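Local coordinates for putative esterase (Sulfolobus solfataricus P2, PDB 2RAU), which is probably a lipase or esterase of the alpha/beta-hydrolase clan and binds calcium ions, at residues A[99-104]-A[124-129]. Sequence-based numbering, arbitrary orientation.
Sequences IDYRTH and STWISD
Tyr-101 and Trp-126 mark the closest backbone approach, their CA atoms 7.6 Å apart, where the chain leaves strand 94-100 for a 3-10 segment beside helix 123-141; side chains and one water bridge the gap. Arg-102 reaches across with its chain extended from CG to NE and takes Asp-129 side-on. NE donates to OD2 of Asp-129 at 2.8 Å and NH2 to OD1 of the same carboxylate at 2.9 Å, both nearly straight. Each oxygen offers its syn lone pair, and the two flat groups lie 22° from coplanar. Over one face of the guanidinium sits the methyl of Thr-125, its CG2 3.4 Å from Arg-102 CZ. Both charges have second partners: Arg-102 NH1 forms a salt bridge with Asp-36, and Asp-129 OD1 one with Arg-30. An alanine in place of Arg-102 would probably leave Asp-129 with Arg-30 but without its two-pronged partner, and Asp-36 without this counter-charge. The water accepts from Arg-102 N and donates to Asp-129 OD2 at 2.7 Å, lying over one face of the Trp-126 indole. In this alpha/beta-hydrolase fold the contact seats a helix against the end of a strand of the central sheet, next to Phe-153 of the probable nucleophile elbow, which touches both aromatic rings. Trp-126 brings NE1 over the centre of the ring of Tyr-101, whose OH hydrogen-bonds to Pro-57 O; NE1 lies 3.5 Å from CD1 of that tyrosine, with the planes inclined obliquely at 31°. Thr-103 CG2 abuts the indole edge at CZ2 and CH2 of Trp-126, while Ile-99 rests CD1 3.9 Å from Asp-129 O.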
loop_
_atom_site.group_PDB
_atom_site.type_symbol
_atom_site.label_atom_id
_atom_site.label_comp_id
_atom_site.label_asym_id
_atom_site.label_seq_id
_atom_site.Cartn_x
_atom_site.Cartn_y
_atom_site.Cartn_z
ATOM N N ILE A 99 4.026 4.720 -5.820
ATOM C CA ILE A 99 4.202 6.057 -5.234
ATOM C C ILE A 99 4.567 5.988 -3.754
ATOM O O ILE A 99 4.035 5.137 -3.003
ATOM C CB ILE A 99 2.878 6.866 -5.416
ATOM C CG1 ILE A 99 3.016 8.284 -4.844
ATOM C CG2 ILE A 99 1.673 6.129 -4.798
ATOM C CD1 ILE A 99 1.770 9.289 -5.093
ATOM N N ASP A 100 5.543 6.833 -3.389
ATOM C CA ASP A 100 5.867 7.153 -2.030
ATOM C C ASP A 100 5.073 8.419 -1.679
ATOM O O ASP A 100 5.267 9.486 -2.264
ATOM C CB ASP A 100 7.327 7.414 -1.813
ATOM C CG ASP A 100 8.194 6.225 -2.132
ATOM O OD1 ASP A 100 7.801 5.095 -1.800
ATOM O OD2 ASP A 100 9.315 6.407 -2.640
ATOM N N TYR A 101 4.117 8.265 -0.777
ATOM C CA TYR A 101 3.323 9.376 -0.314
ATOM C C TYR A 101 4.195 10.273 0.549
ATOM O O TYR A 101 5.286 9.875 0.944
ATOM C CB TYR A 101 2.207 8.894 0.575
ATOM C CG TYR A 101 1.239 7.936 -0.055
ATOM C CD1 TYR A 101 0.566 8.262 -1.243
ATOM C CD2 TYR A 101 0.949 6.728 0.556
ATOM C CE1 TYR A 101 -0.363 7.385 -1.803
ATOM C CE2 TYR A 101 0.020 5.858 0.020
ATOM C CZ TYR A 101 -0.647 6.183 -1.153
ATOM O OH TYR A 101 -1.573 5.281 -1.643
ATOM N N ARG A 102 3.666 11.434 0.918
ATOM C CA ARG A 102 4.406 12.392 1.751
ATOM C C ARG A 102 4.837 11.808 3.102
ATOM O O ARG A 102 5.840 12.254 3.708
ATOM C CB ARG A 102 3.591 13.679 1.933
ATOM C CG ARG A 102 3.236 14.359 0.610
ATOM C CD ARG A 102 2.513 15.635 0.831
ATOM N NE ARG A 102 1.928 16.111 -0.412
ATOM C CZ ARG A 102 1.711 17.388 -0.723
ATOM N NH1 ARG A 102 2.036 18.376 0.083
ATOM N NH2 ARG A 102 1.185 17.669 -1.889
ATOM N N THR A 103 4.062 10.846 3.577
ATOM C CA THR A 103 4.338 10.086 4.817
ATOM C C THR A 103 5.709 9.417 4.778
ATOM O O THR A 103 6.332 9.198 5.808
ATOM C CB THR A 103 3.230 9.035 5.063
ATOM O OG1 THR A 103 3.014 8.318 3.832
ATOM C CG2 THR A 103 1.980 9.703 5.609
ATOM N N HIS A 104 6.218 9.162 3.565
ATOM C CA HIS A 104 7.493 8.552 3.406
ATOM C C HIS A 104 8.686 9.482 3.649
ATOM O O HIS A 104 9.822 9.024 3.592
ATOM C CB HIS A 104 7.630 7.903 2.050
ATOM C CG HIS A 104 8.655 6.828 1.990
ATOM N ND1 HIS A 104 8.736 5.802 2.926
ATOM C CD2 HIS A 104 9.624 6.576 1.072
ATOM C CE1 HIS A 104 9.729 4.994 2.586
ATOM N NE2 HIS A 104 10.278 5.439 1.463
ATOM N N SER A 124 -7.706 15.920 -1.034
ATOM C CA SER A 124 -7.266 16.748 -2.167
ATOM C C SER A 124 -5.731 16.710 -2.307
ATOM O O SER A 124 -5.199 16.664 -3.423
ATOM C CB SER A 124 -7.849 18.176 -2.116
ATOM O OG SER A 124 -7.377 18.858 -1.001
ATOM N N THR A 125 -5.016 16.666 -1.195
ATOM C CA THR A 125 -3.565 16.532 -1.248
ATOM C C THR A 125 -3.139 15.206 -1.870
ATOM O O THR A 125 -2.340 15.181 -2.795
ATOM C CB THR A 125 -2.931 16.733 0.160
ATOM O OG1 THR A 125 -3.218 18.064 0.599
ATOM C CG2 THR A 125 -1.408 16.481 0.149
ATOM N N TRP A 126 -3.660 14.107 -1.346
ATOM C CA TRP A 126 -3.321 12.766 -1.819
ATOM C C TRP A 126 -3.700 12.598 -3.288
ATOM O O TRP A 126 -2.915 12.069 -4.046
ATOM C CB TRP A 126 -4.013 11.687 -0.936
ATOM C CG TRP A 126 -3.078 10.923 -0.037
ATOM C CD1 TRP A 126 -2.915 9.551 0.013
ATOM C CD2 TRP A 126 -2.136 11.463 0.909
ATOM N NE1 TRP A 126 -1.949 9.228 0.942
ATOM C CE2 TRP A 126 -1.475 10.367 1.519
ATOM C CE3 TRP A 126 -1.808 12.761 1.321
ATOM C CZ2 TRP A 126 -0.493 10.532 2.470
ATOM C CZ3 TRP A 126 -0.823 12.919 2.269
ATOM C CH2 TRP A 126 -0.200 11.827 2.841
ATOM N N ILE A 127 -4.915 13.024 -3.640
ATOM C CA ILE A 127 -5.383 12.966 -5.029
ATOM C C ILE A 127 -4.476 13.801 -5.953
ATOM O O ILE A 127 -4.073 13.302 -7.014
ATOM C CB ILE A 127 -6.874 13.265 -5.169
ATOM C CG1 ILE A 127 -7.671 12.098 -4.529
ATOM C CG2 ILE A 127 -7.256 13.436 -6.674
ATOM C CD1 ILE A 127 -9.128 12.365 -4.400
ATOM N N SER A 128 -4.034 14.979 -5.502
ATOM C CA SER A 128 -3.158 15.814 -6.316
ATOM C C SER A 128 -1.809 15.119 -6.551
ATOM O O SER A 128 -1.223 15.221 -7.633
ATOM C CB SER A 128 -2.969 17.211 -5.714
ATOM O OG SER A 128 -2.111 17.206 -4.565
ATOM N N ASP A 129 -1.326 14.388 -5.555
ATOM C CA ASP A 129 -0.063 13.702 -5.646
ATOM C C ASP A 129 -0.181 12.510 -6.596
ATOM O O ASP A 129 0.706 12.270 -7.409
ATOM C CB ASP A 129 0.377 13.208 -4.267
ATOM C CG ASP A 129 0.749 14.344 -3.309
ATOM O OD1 ASP A 129 0.943 15.452 -3.771
ATOM O OD2 ASP A 129 0.876 14.112 -2.075
HETATM O O HOH W 1 1.078 11.868 -0.628
#